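Local atomic coordinates of polyketide synthase PksJ (Bacillus subtilis subsp. subtilis, PDB entry 4J1Q), a protein that is a polyketide synthase of the bacillaene assembly line, whose ketoreductase domain binds NADPH and stereoselectively reduces alpha- and beta-keto groups. Residues E363-L368 with G376-F381. Residues are numbered along the deposited sequence; the frame is centred on the assembly and turned at random.
Sequences EYRRSL and GSTISF
Thr378 meets Arg365 at about a right angle, its hydroxyl and methyl lying against the CB, CD and NE of the arginine. Arg365 NE donates a hydrogen bond to Thr378 OG1 at 2.9 Å. The bond is bent, with 139° at the hydrogen. The hydroxyl lies 25° out of the guanidinium plane, while Thr378 CG2 sits at the guanidinium edge, in its plane. The Arg365 chain bends at chi3 (95°), which turns the guanidinium along the start of the strand. There its NH2 comes 3.3 Å from Gly376 O and is hydrogen-bonded to Phe375 O. Its NH1 forms a salt bridge to Asp322 of helix 304-324.

Arg366, next on the helix, reaches across to the strand backbone. Its NH2 makes a weak hydrogen bond to Thr378 O at 2.6 Å. The same NH2 lies 3.5 Å from Ile379 CG1, which is at the guanidinium edge. A salt bridge to Asp426 is the second tie of this NH2.

Helix 349-370 and strand 377-383 run nearly antiparallel here, with axes 7.9 Å apart. The helix packs on the Rossmann-fold sheet of the ketoreductase domain. The side chain of Ile379 is about 13 Å from the bound NADPH. Two arginines therefore join helix to strand through polar bonds at a buried interface. Arg366 is partly exposed, but Arg365 is buried, and its salt bridge to Asp322 would probably offset the cost of burying its charge.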
loop_
_atom_site.group_PDB
_atom_site.type_symbol
_atom_site.label_atom_id
_atom_site.label_comp_id
_atom_site.label_asym_id
_atom_site.label_seq_id
_atom_site.Cartn_x
_atom_site.Cartn_y
_atom_site.Cartn_z
ATOM N N GLU A 363 -8.642 2.709 4.193
ATOM C CA GLU A 363 -9.938 2.335 4.751
ATOM C C GLU A 363 -9.992 2.606 6.251
ATOM O O GLU A 363 -11.003 3.082 6.769
ATOM C CB GLU A 363 -10.285 0.868 4.458
ATOM C CG GLU A 363 -11.746 0.518 4.728
ATOM C CD GLU A 363 -12.717 1.099 3.698
ATOM O OE1 GLU A 363 -12.986 0.417 2.687
ATOM O OE2 GLU A 363 -13.247 2.214 3.915
ATOM N N TYR A 364 -8.899 2.302 6.937
ATOM C CA TYR A 364 -8.836 2.499 8.372
ATOM C C TYR A 364 -8.962 3.977 8.756
ATOM O O TYR A 364 -9.629 4.314 9.732
ATOM C CB TYR A 364 -7.553 1.894 8.921
ATOM C CG TYR A 364 -7.117 2.467 10.238
ATOM C CD1 TYR A 364 -7.723 2.077 11.435
ATOM C CD2 TYR A 364 -6.058 3.360 10.298
ATOM C CE1 TYR A 364 -7.302 2.592 12.647
ATOM C CE2 TYR A 364 -5.636 3.887 11.500
ATOM C CZ TYR A 364 -6.249 3.497 12.671
ATOM O OH TYR A 364 -5.768 4.012 13.856
ATOM N N ARG A 365 -8.374 4.859 7.955
ATOM C CA ARG A 365 -8.523 6.286 8.196
ATOM C C ARG A 365 -9.962 6.776 7.971
ATOM O O ARG A 365 -10.478 7.574 8.756
ATOM C CB ARG A 365 -7.522 7.116 7.392
ATOM C CG ARG A 365 -7.034 8.345 8.145
ATOM C CD ARG A 365 -6.032 9.152 7.337
ATOM N NE ARG A 365 -6.671 10.235 6.609
ATOM C CZ ARG A 365 -6.919 11.443 7.110
ATOM N NH1 ARG A 365 -6.545 11.763 8.346
ATOM N NH2 ARG A 365 -7.533 12.334 6.358
ATOM N N ARG A 366 -10.623 6.264 6.935
ATOM C CA ARG A 366 -12.005 6.675 6.645
ATOM C C ARG A 366 -12.929 6.383 7.819
ATOM O O ARG A 366 -13.781 7.190 8.165
ATOM C CB ARG A 366 -12.544 5.996 5.381
ATOM C CG ARG A 366 -11.736 6.300 4.140
ATOM C CD ARG A 366 -12.614 6.351 2.910
ATOM N NE ARG A 366 -12.005 7.197 1.878
ATOM C CZ ARG A 366 -12.367 7.199 0.597
ATOM N NH1 ARG A 366 -13.368 6.435 0.196
ATOM N NH2 ARG A 366 -11.738 7.970 -0.279
ATOM N N SER A 367 -12.761 5.211 8.412
ATOM C CA SER A 367 -13.556 4.788 9.553
ATOM C C SER A 367 -13.344 5.772 10.692
ATOM O O SER A 367 -14.290 6.181 11.367
ATOM C CB SER A 367 -13.134 3.366 9.968
ATOM O OG SER A 367 -13.679 2.976 11.210
ATOM N N LEU A 368 -12.097 6.184 10.869
ATOM C CA LEU A 368 -11.755 7.142 11.896
ATOM C C LEU A 368 -12.446 8.471 11.644
ATOM O O LEU A 368 -12.921 9.116 12.575
ATOM C CB LEU A 368 -10.246 7.339 11.945
ATOM C CG LEU A 368 -9.505 6.363 12.858
ATOM C CD1 LEU A 368 -8.000 6.528 12.692
ATOM C CD2 LEU A 368 -9.937 6.597 14.305
ATOM N N GLY A 376 -11.074 15.023 6.438
ATOM C CA GLY A 376 -10.804 14.993 4.992
ATOM C C GLY A 376 -10.779 13.605 4.358
ATOM O O GLY A 376 -10.598 12.592 5.045
ATOM N N SER A 377 -10.940 13.557 3.039
ATOM C CA SER A 377 -11.097 12.280 2.349
ATOM C C SER A 377 -9.753 11.580 2.102
ATOM O O SER A 377 -8.771 12.216 1.723
ATOM C CB SER A 377 -11.852 12.475 1.035
ATOM O OG SER A 377 -10.964 12.914 0.025
ATOM N N THR A 378 -9.743 10.263 2.269
ATOM C CA THR A 378 -8.503 9.490 2.195
ATOM C C THR A 378 -8.524 8.549 1.008
ATOM O O THR A 378 -9.439 7.742 0.870
ATOM C CB THR A 378 -8.296 8.637 3.459
ATOM O OG1 THR A 378 -8.552 9.432 4.618
ATOM C CG2 THR A 378 -6.890 8.123 3.519
ATOM N N ILE A 379 -7.473 8.604 0.200
ATOM C CA ILE A 379 -7.366 7.742 -0.965
ATOM C C ILE A 379 -5.958 7.189 -1.053
ATOM O O ILE A 379 -4.994 7.914 -0.829
ATOM C CB ILE A 379 -7.666 8.521 -2.261
ATOM C CG1 ILE A 379 -9.038 9.170 -2.165
ATOM C CG2 ILE A 379 -7.607 7.601 -3.473
ATOM C CD1 ILE A 379 -9.336 10.135 -3.296
ATOM N N SER A 380 -5.841 5.927 -1.449
ATOM C CA SER A 380 -4.559 5.351 -1.823
ATOM C C SER A 380 -4.601 4.988 -3.310
ATOM O O SER A 380 -5.564 4.355 -3.771
ATOM C CB SER A 380 -4.270 4.113 -0.969
ATOM O OG SER A 380 -2.954 3.568 -1.195
ATOM N N PHE A 381 -3.616 5.455 -4.077
ATOM C CA PHE A 381 -3.580 5.154 -5.507
ATOM C C PHE A 381 -2.563 4.043 -5.727
ATOM O O PHE A 381 -1.381 4.198 -5.374
ATOM C CB PHE A 381 -3.178 6.396 -6.339
ATOM C CG PHE A 381 -4.267 7.442 -6.473
ATOM C CD1 PHE A 381 -4.484 8.384 -5.473
ATOM C CD2 PHE A 381 -5.019 7.523 -7.623
ATOM C CE1 PHE A 381 -5.459 9.370 -5.613
ATOM C CE2 PHE A 381 -6.002 8.501 -7.772
ATOM C CZ PHE A 381 -6.216 9.432 -6.767
#